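Local coordinates for protein beta-gamma-crystallin (PDB 4IAU) that is of unknown function but binds a calcium ion and folds as a two-domain beta/gamma-crystallin built from Greek key strands, at residues V6-S11 with T27-V32; T19-N24 with A45-A50; A86-H91 with D154-M159; Q120-L125 with S135-P140. All blocks are in the same frame, centred on the assembly; numbering follows the deposited sequence.

Interaction 1. Residues V6-S11 with T27-V32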
loop_
_atom_site.group_PDB
_atom_site.type_symbol
_atom_site.label_atom_id
_atom_site.label_comp_id
_atom_site.label_asym_id
_atom_site.label_seq_id
_atom_site.Cartn_x
_atom_site.Cartn_y
_atom_site.Cartn_z
ATOM N N VAL A 6 -13.928 5.309 1.380
ATOM C CA VAL A 6 -14.088 5.302 -0.061
ATOM C C VAL A 6 -15.524 4.901 -0.403
ATOM O O VAL A 6 -16.085 4.020 0.209
ATOM C CB VAL A 6 -13.036 4.402 -0.752
ATOM C CG1 VAL A 6 -13.164 2.942 -0.305
ATOM C CG2 VAL A 6 -13.121 4.515 -2.262
ATOM N N THR A 7 -16.059 5.557 -1.424
ATOM C CA THR A 7 -17.321 5.196 -2.006
ATOM C C THR A 7 -17.064 4.466 -3.329
ATOM O O THR A 7 -16.274 4.923 -4.155
ATOM C CB THR A 7 -18.163 6.444 -2.325
ATOM O OG1 THR A 7 -18.468 7.126 -1.110
ATOM C CG2 THR A 7 -19.471 6.090 -3.068
ATOM N N LEU A 8 -17.735 3.331 -3.508
ATOM C CA LEU A 8 -17.662 2.544 -4.715
ATOM C C LEU A 8 -19.064 2.358 -5.256
ATOM O O LEU A 8 -20.029 2.209 -4.519
ATOM C CB LEU A 8 -17.018 1.165 -4.480
ATOM C CG LEU A 8 -15.532 1.213 -4.075
ATOM C CD1 LEU A 8 -15.065 -0.134 -3.620
ATOM C CD2 LEU A 8 -14.722 1.722 -5.209
ATOM N N VAL A 9 -19.185 2.425 -6.591
ATOM C CA VAL A 9 -20.476 2.368 -7.270
ATOM C C VAL A 9 -20.416 1.316 -8.371
ATOM O O VAL A 9 -19.453 1.225 -9.134
ATOM C CB VAL A 9 -20.850 3.746 -7.851
ATOM C CG1 VAL A 9 -22.275 3.717 -8.388
ATOM C CG2 VAL A 9 -20.691 4.853 -6.843
ATOM N N THR A 10 -21.463 0.480 -8.444
ATOM C CA THR A 10 -21.595 -0.530 -9.471
ATOM C C THR A 10 -22.005 0.096 -10.784
ATOM O O THR A 10 -22.534 1.194 -10.833
ATOM C CB THR A 10 -22.598 -1.623 -9.074
ATOM O OG1 THR A 10 -23.873 -1.024 -9.125
ATOM C CG2 THR A 10 -22.308 -2.213 -7.735
ATOM N N SER A 11 -21.871 -0.678 -11.866
ATOM C CA SER A 11 -22.326 -0.196 -13.168
ATOM C C SER A 11 -23.828 0.056 -13.139
ATOM O O SER A 11 -24.324 0.869 -13.902
ATOM C CB SER A 11 -21.995 -1.218 -14.258
ATOM O OG SER A 11 -22.648 -2.433 -14.043
ATOM N N THR A 27 -19.331 -7.984 -4.796
ATOM C CA THR A 27 -19.887 -7.039 -5.715
ATOM C C THR A 27 -18.829 -6.560 -6.697
ATOM O O THR A 27 -17.693 -6.334 -6.308
ATOM C CB THR A 27 -20.440 -5.821 -4.954
ATOM O OG1 THR A 27 -21.561 -6.233 -4.158
ATOM C CG2 THR A 27 -20.996 -4.750 -5.893
ATOM N N ASP A 28 -19.207 -6.398 -7.956
ATOM C CA ASP A 28 -18.368 -5.802 -8.988
ATOM C C ASP A 28 -18.607 -4.300 -9.005
ATOM O O ASP A 28 -19.718 -3.835 -9.323
ATOM C CB ASP A 28 -18.663 -6.371 -10.350
ATOM C CG ASP A 28 -18.245 -7.808 -10.561
ATOM O OD1 ASP A 28 -17.511 -8.359 -9.758
ATOM O OD2 ASP A 28 -18.657 -8.369 -11.593
ATOM N N PHE A 29 -17.588 -3.512 -8.671
ATOM C CA PHE A 29 -17.665 -2.070 -8.694
ATOM C C PHE A 29 -17.005 -1.496 -9.932
ATOM O O PHE A 29 -15.994 -2.052 -10.419
ATOM C CB PHE A 29 -17.068 -1.500 -7.419
ATOM C CG PHE A 29 -17.855 -1.800 -6.147
ATOM C CD1 PHE A 29 -19.083 -1.182 -5.930
ATOM C CD2 PHE A 29 -17.386 -2.656 -5.169
ATOM C CE1 PHE A 29 -19.807 -1.416 -4.788
ATOM C CE2 PHE A 29 -18.087 -2.846 -4.028
ATOM C CZ PHE A 29 -19.303 -2.245 -3.810
ATOM N N ALA A 30 -17.535 -0.389 -10.402
ATOM C CA ALA A 30 -17.079 0.258 -11.636
ATOM C C ALA A 30 -16.552 1.685 -11.415
ATOM O O ALA A 30 -15.754 2.131 -12.248
ATOM C CB ALA A 30 -18.203 0.277 -12.644
ATOM N N ARG A 31 -17.020 2.405 -10.419
ATOM C CA ARG A 31 -16.636 3.806 -10.196
ATOM C C ARG A 31 -16.270 3.984 -8.735
ATOM O O ARG A 31 -16.696 3.226 -7.861
ATOM C CB ARG A 31 -17.749 4.774 -10.619
ATOM C CG ARG A 31 -18.023 4.718 -12.104
ATOM C CD ARG A 31 -18.894 5.893 -12.619
ATOM N NE ARG A 31 -20.170 5.833 -12.097
ATOM C CZ ARG A 31 -21.015 6.838 -11.945
ATOM N NH1 ARG A 31 -20.704 8.104 -12.188
ATOM N NH2 ARG A 31 -22.176 6.512 -11.434
ATOM N N VAL A 32 -15.471 5.025 -8.498
ATOM C CA VAL A 32 -14.841 5.223 -7.188
ATOM C C VAL A 32 -14.750 6.698 -6.857
ATOM O O VAL A 32 -14.500 7.541 -7.736
ATOM C CB VAL A 32 -13.431 4.594 -7.218
ATOM C CG1 VAL A 32 -12.533 5.201 -8.295
ATOM C CG2 VAL A 32 -12.752 4.661 -5.832
HETATM O O HOH W 1 -22.377 3.726 -11.985
HETATM O O HOH W 2 -20.356 -3.030 -11.811
#

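Interaction 2. Residues T19-N24 with A45-A50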
loop_
_atom_site.group_PDB
_atom_site.type_symbol
_atom_site.label_atom_id
_atom_site.label_comp_id
_atom_site.label_asym_id
_atom_site.label_seq_id
_atom_site.Cartn_x
_atom_site.Cartn_y
_atom_site.Cartn_z
ATOM N N THR A 19 -14.602 1.596 4.994
ATOM C CA THR A 19 -13.690 2.269 5.902
ATOM C C THR A 19 -12.575 1.336 6.343
ATOM O O THR A 19 -11.767 1.720 7.187
ATOM C CB THR A 19 -14.413 2.784 7.147
ATOM O OG1 THR A 19 -15.041 1.699 7.813
ATOM C CG2 THR A 19 -15.502 3.783 6.738
ATOM N N SER A 20 -12.498 0.123 5.813
ATOM C CA SER A 20 -11.496 -0.835 6.211
ATOM C C SER A 20 -11.121 -1.716 5.047
ATOM O O SER A 20 -11.816 -1.752 4.026
ATOM C CB SER A 20 -11.990 -1.661 7.396
ATOM O OG SER A 20 -13.048 -2.477 6.959
ATOM N N GLU A 21 -10.060 -2.483 5.200
ATOM C CA GLU A 21 -9.550 -3.331 4.135
ATOM C C GLU A 21 -10.544 -4.416 3.748
ATOM O O GLU A 21 -11.217 -4.991 4.596
ATOM C CB GLU A 21 -8.199 -3.950 4.513
ATOM C CG GLU A 21 -8.246 -5.059 5.551
ATOM C CD GLU A 21 -6.891 -5.665 5.804
ATOM O OE1 GLU A 21 -6.416 -6.380 4.880
ATOM O OE2 GLU A 21 -6.257 -5.385 6.822
ATOM N N GLN A 22 -10.576 -4.731 2.449
ATOM C CA GLN A 22 -11.409 -5.754 1.884
ATOM C C GLN A 22 -10.570 -6.722 1.072
ATOM O O GLN A 22 -10.153 -6.398 -0.056
ATOM C CB GLN A 22 -12.518 -5.114 1.008
ATOM C CG GLN A 22 -13.333 -4.091 1.775
ATOM C CD GLN A 22 -14.102 -4.607 2.957
ATOM O OE1 GLN A 22 -14.717 -5.672 2.937
ATOM N NE2 GLN A 22 -14.104 -3.836 4.044
ATOM N N THR A 23 -10.281 -7.897 1.629
ATOM C CA THR A 23 -9.467 -8.890 0.985
ATOM C C THR A 23 -10.167 -9.579 -0.160
ATOM O O THR A 23 -9.525 -10.151 -1.055
ATOM C CB THR A 23 -9.050 -10.025 2.005
ATOM O OG1 THR A 23 -10.282 -10.502 2.627
ATOM C CG2 THR A 23 -8.204 -9.513 3.102
ATOM N N ASN A 24 -11.496 -9.594 -0.101
ATOM C CA ASN A 24 -12.372 -10.135 -1.149
ATOM C C ASN A 24 -13.576 -9.185 -1.215
ATOM O O ASN A 24 -13.868 -8.507 -0.228
ATOM C CB ASN A 24 -12.868 -11.526 -0.842
ATOM C CG ASN A 24 -11.833 -12.562 -0.666
ATOM O OD1 ASN A 24 -11.285 -13.110 -1.634
ATOM N ND2 ASN A 24 -11.557 -12.863 0.589
ATOM N N ALA A 45 -7.959 -10.888 -5.730
ATOM C CA ALA A 45 -8.194 -10.971 -4.274
ATOM C C ALA A 45 -6.874 -10.985 -3.535
ATOM O O ALA A 45 -5.809 -11.268 -4.077
ATOM C CB ALA A 45 -9.007 -12.211 -3.961
ATOM N N ASN A 46 -6.963 -10.663 -2.239
ATOM C CA ASN A 46 -5.785 -10.747 -1.405
ATOM C C ASN A 46 -4.654 -9.884 -1.939
ATOM O O ASN A 46 -3.472 -10.217 -1.795
ATOM C CB ASN A 46 -5.342 -12.205 -1.149
ATOM C CG ASN A 46 -6.524 -12.997 -0.637
ATOM O OD1 ASN A 46 -7.243 -12.599 0.285
ATOM N ND2 ASN A 46 -6.778 -14.116 -1.288
ATOM N N TYR A 47 -5.004 -8.749 -2.514
ATOM C CA TYR A 47 -4.033 -7.702 -2.822
ATOM C C TYR A 47 -2.997 -8.213 -3.793
ATOM O O TYR A 47 -1.790 -7.985 -3.666
ATOM C CB TYR A 47 -3.421 -7.085 -1.573
ATOM C CG TYR A 47 -4.455 -6.882 -0.469
ATOM C CD1 TYR A 47 -5.597 -6.137 -0.681
ATOM C CD2 TYR A 47 -4.301 -7.522 0.773
ATOM C CE1 TYR A 47 -6.560 -5.984 0.292
ATOM C CE2 TYR A 47 -5.264 -7.366 1.761
ATOM C CZ TYR A 47 -6.407 -6.587 1.517
ATOM O OH TYR A 47 -7.399 -6.372 2.448
ATOM N N ASN A 48 -3.451 -8.874 -4.871
ATOM C CA ASN A 48 -2.565 -9.332 -5.937
ATOM C C ASN A 48 -1.533 -10.323 -5.447
ATOM O O ASN A 48 -0.433 -10.442 -5.984
ATOM C CB ASN A 48 -1.933 -8.201 -6.733
ATOM C CG ASN A 48 -2.917 -7.527 -7.648
ATOM O OD1 ASN A 48 -4.023 -8.013 -7.900
ATOM N ND2 ASN A 48 -2.496 -6.386 -8.232
ATOM N N ASP A 49 -1.926 -11.151 -4.450
ATOM C CA ASP A 49 -0.944 -12.130 -3.971
ATOM C C ASP A 49 -0.557 -13.150 -5.031
ATOM O O ASP A 49 0.617 -13.484 -5.161
ATOM C CB ASP A 49 -1.489 -12.837 -2.708
ATOM C CG ASP A 49 -0.414 -13.598 -1.976
ATOM O OD1 ASP A 49 0.681 -13.007 -1.717
ATOM O OD2 ASP A 49 -0.649 -14.775 -1.669
ATOM N N ALA A 50 -1.538 -13.688 -5.781
ATOM C CA ALA A 50 -1.226 -14.784 -6.703
ATOM C C ALA A 50 -0.233 -14.318 -7.747
ATOM O O ALA A 50 0.648 -15.100 -8.162
ATOM C CB ALA A 50 -2.487 -15.313 -7.335
HETATM O O HOH W 3 -9.561 -15.309 -1.458
#

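Interaction 3. Residues A86-H91 with D154-M159. With CA (calcium ion), chain B.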
loop_
_atom_site.group_PDB
_atom_site.type_symbol
_atom_site.label_atom_id
_atom_site.label_comp_id
_atom_site.label_asym_id
_atom_site.label_seq_id
_atom_site.Cartn_x
_atom_site.Cartn_y
_atom_site.Cartn_z
ATOM N N ALA A 86 5.054 5.103 7.332
ATOM C CA ALA A 86 5.337 4.358 6.121
ATOM C C ALA A 86 4.639 2.996 6.211
ATOM O O ALA A 86 4.463 2.451 7.299
ATOM C CB ALA A 86 6.829 4.145 5.934
ATOM N N THR A 87 4.299 2.433 5.043
ATOM C CA THR A 87 3.801 1.054 4.950
ATOM C C THR A 87 4.676 0.306 3.939
ATOM O O THR A 87 4.992 0.839 2.888
ATOM C CB THR A 87 2.318 0.983 4.548
ATOM O OG1 THR A 87 1.539 1.604 5.536
ATOM C CG2 THR A 87 1.799 -0.429 4.427
ATOM N N LEU A 88 5.060 -0.919 4.334
ATOM C CA LEU A 88 5.860 -1.827 3.542
ATOM C C LEU A 88 4.976 -2.954 2.985
ATOM O O LEU A 88 4.030 -3.362 3.669
ATOM C CB LEU A 88 6.972 -2.428 4.380
ATOM C CG LEU A 88 7.835 -1.402 5.118
ATOM C CD1 LEU A 88 8.903 -2.159 5.918
ATOM C CD2 LEU A 88 8.463 -0.427 4.164
ATOM N N TYR A 89 5.335 -3.462 1.829
ATOM C CA TYR A 89 4.537 -4.486 1.150
ATOM C C TYR A 89 5.426 -5.612 0.660
ATOM O O TYR A 89 6.576 -5.400 0.218
ATOM C CB TYR A 89 3.799 -3.864 -0.031
ATOM C CG TYR A 89 2.866 -2.771 0.361
ATOM C CD1 TYR A 89 1.548 -3.027 0.692
ATOM C CD2 TYR A 89 3.278 -1.430 0.397
ATOM C CE1 TYR A 89 0.664 -2.003 1.052
ATOM C CE2 TYR A 89 2.424 -0.419 0.761
ATOM C CZ TYR A 89 1.107 -0.710 1.095
ATOM O OH TYR A 89 0.294 0.347 1.450
ATOM N N LYS A 90 4.890 -6.824 0.744
ATOM C CA LYS A 90 5.645 -8.024 0.349
ATOM C C LYS A 90 5.920 -8.050 -1.145
ATOM O O LYS A 90 6.972 -8.505 -1.573
ATOM C CB LYS A 90 4.860 -9.266 0.748
ATOM C CG LYS A 90 5.579 -10.563 0.427
ATOM C CD LYS A 90 4.800 -11.788 0.834
ATOM C CE LYS A 90 5.564 -13.051 0.569
ATOM N NZ LYS A 90 4.725 -14.251 0.907
ATOM N N HIS A 91 4.996 -7.588 -1.984
ATOM C CA HIS A 91 5.157 -7.656 -3.434
ATOM C C HIS A 91 5.415 -6.260 -4.007
ATOM O O HIS A 91 5.121 -5.246 -3.364
ATOM C CB HIS A 91 3.962 -8.271 -4.093
ATOM C CG HIS A 91 3.630 -9.623 -3.637
ATOM N ND1 HIS A 91 4.585 -10.576 -3.402
ATOM C CD2 HIS A 91 2.447 -10.158 -3.331
ATOM C CE1 HIS A 91 3.980 -11.676 -2.982
ATOM N NE2 HIS A 91 2.680 -11.471 -2.933
ATOM N N ASP A 154 13.668 -8.079 -1.400
ATOM C CA ASP A 154 13.512 -9.001 -0.275
ATOM C C ASP A 154 14.567 -8.805 0.808
ATOM O O ASP A 154 14.595 -9.639 1.688
ATOM C CB ASP A 154 13.395 -10.449 -0.776
ATOM C CG ASP A 154 12.156 -10.641 -1.616
ATOM O OD1 ASP A 154 11.202 -9.864 -1.483
ATOM O OD2 ASP A 154 12.088 -11.654 -2.383
ATOM N N ALA A 155 15.314 -7.771 0.832
ATOM C CA ALA A 155 16.411 -7.567 1.756
ATOM C C ALA A 155 16.188 -6.602 2.889
ATOM O O ALA A 155 16.975 -6.598 3.850
ATOM C CB ALA A 155 17.668 -7.169 0.974
ATOM N N LEU A 156 15.176 -5.749 2.827
ATOM C CA LEU A 156 14.983 -4.758 3.874
ATOM C C LEU A 156 14.674 -5.444 5.193
ATOM O O LEU A 156 13.651 -6.158 5.271
ATOM C CB LEU A 156 13.872 -3.801 3.481
ATOM C CG LEU A 156 13.558 -2.679 4.474
ATOM C CD1 LEU A 156 14.737 -1.717 4.583
ATOM C CD2 LEU A 156 12.308 -1.933 4.062
ATOM N N LYS A 157 15.455 -5.195 6.221
ATOM C CA LYS A 157 15.325 -5.837 7.509
ATOM C C LYS A 157 15.088 -4.899 8.661
ATOM O O LYS A 157 14.555 -5.345 9.708
ATOM C CB LYS A 157 16.528 -6.740 7.790
ATOM C CG LYS A 157 16.441 -8.068 7.082
ATOM C CD LYS A 157 17.650 -8.967 7.463
ATOM C CE LYS A 157 17.494 -10.380 6.929
ATOM N NZ LYS A 157 17.389 -10.466 5.445
ATOM N N SER A 158 15.452 -3.635 8.595
ATOM C CA SER A 158 15.132 -2.682 9.614
ATOM C C SER A 158 15.046 -1.300 8.993
ATOM O O SER A 158 15.633 -1.058 7.915
ATOM C CB SER A 158 16.087 -2.710 10.798
ATOM O OG SER A 158 17.424 -2.449 10.450
HETATM N N MSE A 159 14.299 -0.403 9.638
HETATM C CA MSE A 159 14.019 0.915 9.092
HETATM C C MSE A 159 13.840 1.855 10.256
HETATM O O MSE A 159 12.956 1.676 11.062
HETATM C CB MSE A 159 12.826 0.827 8.133
HETATM C CG MSE A 159 12.509 2.084 7.371
HETATM SE SE MSE A 159 11.273 1.652 5.940
HETATM C CE MSE A 159 10.481 3.370 5.714
HETATM CA CA CA B . 8.864 -9.736 -1.932
HETATM O O HOH W 4 8.552 -11.903 -1.082
#

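Interaction 4. Residues Q120-L125 with S135-P140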
loop_
_atom_site.group_PDB
_atom_site.type_symbol
_atom_site.label_atom_id
_atom_site.label_comp_id
_atom_site.label_asym_id
_atom_site.label_seq_id
_atom_site.Cartn_x
_atom_site.Cartn_y
_atom_site.Cartn_z
ATOM N N GLN A 120 5.098 10.013 5.644
ATOM C CA GLN A 120 5.639 10.989 6.563
ATOM C C GLN A 120 6.958 10.468 7.091
ATOM O O GLN A 120 7.110 9.276 7.317
ATOM C CB GLN A 120 4.687 11.206 7.749
ATOM C CG GLN A 120 4.883 12.480 8.511
ATOM C CD GLN A 120 3.929 12.531 9.695
ATOM O OE1 GLN A 120 2.940 13.320 9.699
ATOM N NE2 GLN A 120 3.868 11.703 10.705
ATOM N N GLY A 121 7.887 11.403 7.338
ATOM C CA GLY A 121 9.142 11.107 7.974
ATOM C C GLY A 121 10.298 10.887 6.999
ATOM O O GLY A 121 10.139 10.549 5.863
ATOM N N GLN A 122 11.499 11.055 7.593
ATOM C CA GLN A 122 12.729 10.678 6.959
ATOM C C GLN A 122 13.213 9.388 7.629
ATOM O O GLN A 122 13.184 9.294 8.841
ATOM C CB GLN A 122 13.810 11.741 7.087
ATOM C CG GLN A 122 13.395 13.048 6.420
ATOM C CD GLN A 122 13.435 12.958 4.909
ATOM O OE1 GLN A 122 14.252 12.284 4.283
ATOM N NE2 GLN A 122 12.447 13.601 4.305
ATOM N N TRP A 123 13.680 8.436 6.805
ATOM C CA TRP A 123 13.979 7.098 7.312
ATOM C C TRP A 123 15.318 6.628 6.768
ATOM O O TRP A 123 15.704 6.978 5.653
ATOM C CB TRP A 123 12.881 6.133 6.848
ATOM C CG TRP A 123 11.487 6.484 7.261
ATOM C CD1 TRP A 123 10.679 7.460 6.714
ATOM C CD2 TRP A 123 10.744 5.883 8.320
ATOM N NE1 TRP A 123 9.484 7.489 7.371
ATOM C CE2 TRP A 123 9.481 6.517 8.349
ATOM C CE3 TRP A 123 11.016 4.862 9.221
ATOM C CZ2 TRP A 123 8.486 6.162 9.246
ATOM C CZ3 TRP A 123 10.013 4.492 10.105
ATOM C CH2 TRP A 123 8.757 5.135 10.109
ATOM N N ARG A 124 15.957 5.765 7.535
ATOM C CA ARG A 124 17.152 5.051 7.080
ATOM C C ARG A 124 16.796 3.574 6.987
ATOM O O ARG A 124 16.214 2.985 7.883
ATOM C CB ARG A 124 18.329 5.233 8.066
ATOM C CG ARG A 124 18.839 6.636 8.100
ATOM C CD ARG A 124 20.242 6.713 8.656
ATOM N NE ARG A 124 21.065 6.412 7.448
ATOM C CZ ARG A 124 21.453 7.250 6.492
ATOM N NH1 ARG A 124 21.158 8.560 6.499
ATOM N NH2 ARG A 124 22.172 6.746 5.489
ATOM N N LEU A 125 17.142 2.994 5.838
ATOM C CA LEU A 125 16.761 1.645 5.461
ATOM C C LEU A 125 18.007 0.752 5.466
ATOM O O LEU A 125 19.004 1.084 4.803
ATOM C CB LEU A 125 16.162 1.630 4.059
ATOM C CG LEU A 125 14.701 2.147 3.998
ATOM C CD1 LEU A 125 14.551 3.608 4.331
ATOM C CD2 LEU A 125 14.154 1.852 2.615
ATOM N N SER A 135 23.178 1.957 5.189
ATOM C CA SER A 135 21.799 2.360 5.025
ATOM C C SER A 135 21.635 3.397 3.948
ATOM O O SER A 135 22.546 4.128 3.608
ATOM C CB SER A 135 21.182 2.845 6.323
ATOM O OG SER A 135 21.903 3.935 6.797
ATOM N N THR A 136 20.415 3.498 3.434
ATOM C CA THR A 136 19.989 4.511 2.526
ATOM C C THR A 136 18.900 5.360 3.184
ATOM O O THR A 136 18.122 4.864 3.961
ATOM C CB THR A 136 19.464 4.025 1.162
ATOM O OG1 THR A 136 18.434 3.040 1.395
ATOM C CG2 THR A 136 20.485 3.382 0.293
ATOM N N ARG A 137 18.833 6.643 2.843
ATOM C CA ARG A 137 17.830 7.540 3.349
ATOM C C ARG A 137 16.689 7.678 2.360
ATOM O O ARG A 137 16.912 7.889 1.175
ATOM C CB ARG A 137 18.374 8.939 3.668
ATOM C CG ARG A 137 17.278 9.831 4.241
ATOM C CD ARG A 137 17.552 11.285 4.386
ATOM N NE ARG A 137 18.310 11.553 5.562
ATOM C CZ ARG A 137 19.621 11.420 5.752
ATOM N NH1 ARG A 137 20.320 10.957 4.723
ATOM N NH2 ARG A 137 20.212 11.728 6.911
ATOM N N ARG A 138 15.476 7.585 2.868
ATOM C CA ARG A 138 14.278 7.851 2.064
ATOM C C ARG A 138 13.276 8.643 2.881
ATOM O O ARG A 138 13.029 8.361 4.060
ATOM C CB ARG A 138 13.641 6.575 1.530
ATOM C CG ARG A 138 14.438 5.817 0.492
ATOM C CD ARG A 138 14.545 6.577 -0.827
ATOM N NE ARG A 138 15.232 5.832 -1.865
ATOM C CZ ARG A 138 16.552 5.749 -2.030
ATOM N NH1 ARG A 138 17.345 6.363 -1.200
ATOM N NH2 ARG A 138 16.999 5.040 -3.060
ATOM N N GLY A 139 12.666 9.618 2.208
ATOM C CA GLY A 139 11.557 10.388 2.750
ATOM C C GLY A 139 10.284 10.073 2.003
ATOM O O GLY A 139 10.156 9.063 1.291
ATOM N N PRO A 140 9.284 10.917 2.167
ATOM C CA PRO A 140 7.982 10.676 1.551
ATOM C C PRO A 140 8.086 10.402 0.070
ATOM O O PRO A 140 8.818 11.071 -0.668
ATOM C CB PRO A 140 7.218 11.959 1.866
ATOM C CG PRO A 140 7.783 12.424 3.169
ATOM C CD PRO A 140 9.270 12.097 3.059
HETATM O O HOH W 5 20.278 0.401 2.285
#

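Interaction 1. Residues V6-S11 with T27-V32
F29 CG is anti to the carbonyl carbon of its own residue (chi1 -68°), which sets it 3.5 Å from L8 CB. V32 CG2 is anti to its backbone N, where it meets both L8 CD2 and V6 CG2. The L8 and F29 side chains cross at about a right angle. L8 CB lies over one face of the F29 ring, 3.6 Å from the ring centre, in a CH-pi contact. T27 CG2 covers the opposite face toward the rim. That methyl also meets T10 CG2 at 3.4 Å, closer than usual for two carbons. L8 and V32 lie side by side on one face of the sheet, with L8 CD2 3.6 Å from V32 CG2.

Strands 5-9 and 31-36 are antiparallel neighbours in the N-terminal four-stranded sheet, part of the crystallin Greek key. V9 N donates to R31 O at 2.9 Å. V9 O accepts two bonds, from A30 N at 2.8 Å and from R31 N at 3.0 Å. A30 and R31 thus both face V9, a classic beta bulge. Beyond the bulge, water links T10 O to R31 NH2, and another water links S11 N to D28 O. D28 OD1 forms a salt bridge with R74. F41 of strand 38-42 packs against V6, L8 and V32.

Interaction 2. Residues T19-N24 with A45-A50
Y47 OH donates a short hydrogen bond to E21 OE1, 2.6 Å long. The hydroxyl meets the anti side of that oxygen, 16° out of the carboxylate plane. The two side chains cross at about a right angle, and OE1 lies at the ring edge. E21 CG sits between the backbone N and the carbonyl carbon (chi1 73°), and the chain runs extended from there. The same hydroxyl is packed by carbon: E21 CB lies 3.3 Å from Y47 OH, and T23 CG2 is close in one of two modelled conformers.

A second grip is made by the backbone. N46 N donates to T23 O at 2.9 Å with a nearly straight bond, 169° at the hydrogen. Next to it, A45 CB rests 3.4 Å from N24 OD1. A water bridges N24 OD1 and N46 ND2 at the surface.

This is surface packing in the N-terminal domain of the beta/gamma-crystallin. It joins the long connection between strands 15-18 and 31-36 to the short, weakly bonded helix 45-48. That helical turn is left-handed, with positive phi at N46, Y47 and N48. Further out, S75 OG bonds Y47 N. R77 makes a cation-pi contact with the Y47 ring, and the Y42 ring meets it too. On the loop side, Q22 NE2 donates to S20 O at 3.1 Å from above the carbonyl plane. A backbone bond between Q22 and F76 ties this loop to strand 75-78.

Interaction 3. Residues A86-H91 with D154-M159
A86, L88 and K90 face M159, L156 and D154 across the interior of the C-terminal crystallin domain, where a calcium site closes one end of a hydrophobic contact. Strand 86-89 belongs to the four-stranded sheet, and strand 158-161 to the three-stranded one. The backbones stay well apart, and no hydrogen bond crosses between them. Side chains and the metal bridge the gap.

The calcium ion takes the backbone oxygen K90 O at 2.3 Å and the carboxylate oxygen D154 OD1 at 2.4 Å. D154 binds through one oxygen alone, since OD2 stays 3.8 Å from the calcium ion. A water also binds the ion, at 2.4 Å. Four further atoms complete seven ligands, among them G112 O and S114 OG. K90 contributes its carbonyl and not its amine. D154 CG is anti to its carbonyl carbon (chi1 -64°), which turns it toward the ion. K90 O and D154 OD1 lie 4.4 Å apart, with the ion between them.

Away from the ion the contact turns apolar. L88 and L156 cross at about a right angle, with L88 CD1 3.9 Å from L156 CD2. L88 and the selenomethionine M159 run alongside each other, pointing opposite ways, and L88 CD2 meets M159 SE at 3.9 Å. The M159 methyl carbon CE ends 3.7 Å from A86 CB.

Interaction 4. Residues Q120-L125 with S135-P140
Strands 123-125 and 135-138 run antiparallel at 146°, with W123/R138 and L125/T136 as hydrogen-bonded pairs and R124/R137 as the non-hydrogen-bonded pair between them. W123 N donates to R138 O at 2.8 Å, and L125 N to T136 O at the same length. Each is matched by a return bond, from R138 N to W123 O and from T136 N to L125 O.

Two nitrogens of R124, NE and NH2, share S135 OG. NE donates to S135 OG at 2.7 Å, almost straight at 167°. R124 NH2 reaches S135 OG at 3.1 Å, and the hydroxyl lies in the guanidinium plane. A weak bond from NH2 to S135 O adds to this. R124 NH1 comes over a face of the R137 guanidinium, 3.1 Å from R137 NH1, with the two planes 82° apart. These like charges probably repel. E162, in a salt bridge with R137 NH2 and a long, weak ion pair with R124 NH1, probably offsets this.

W123 NE1 bonds Q120 O at 3.0 Å in the plane of the indole, which helps hold the ring's rotation. R138 O also lies at the ring edge. G121 has a positive phi, where a side chain would be jammed against the preceding carbonyl oxygen. G121 O touches P140 CD at 3.3 Å.

The pair forms a beta hairpin in the three-stranded sheet, with 123-126 in the middle and strand 158-161 beyond it. I118 of strand 115-118 touches W123 and R138. Helix 146-149 is tied on through A148 O to R138 NE.

In the fold
Interactions 1 and 2 belong to the N-terminal half of the chain. Interactions 3 and 4 belong to the C-terminal half. The segments of interactions 1 and 2 alternate along the chain, so the two contacts cross in sequence; their centres are 15 Å apart. Interaction 3 holds the calcium ion. Interaction 2 lies farther off, with the Y47 side chain about 13 Å from the ion. D49 OD1 probably hydrogen-bonds H91 NE2 at 2.8 Å, linking the halves. Interactions 3 and 4 have centres 12 Å apart and share a core. M159 CE packs on W123 CG at 3.6 Å, and L156 CD1 on L125 CB at 3.7 Å. Interactions 1 and 4 lie on opposite sides of the chain's centre.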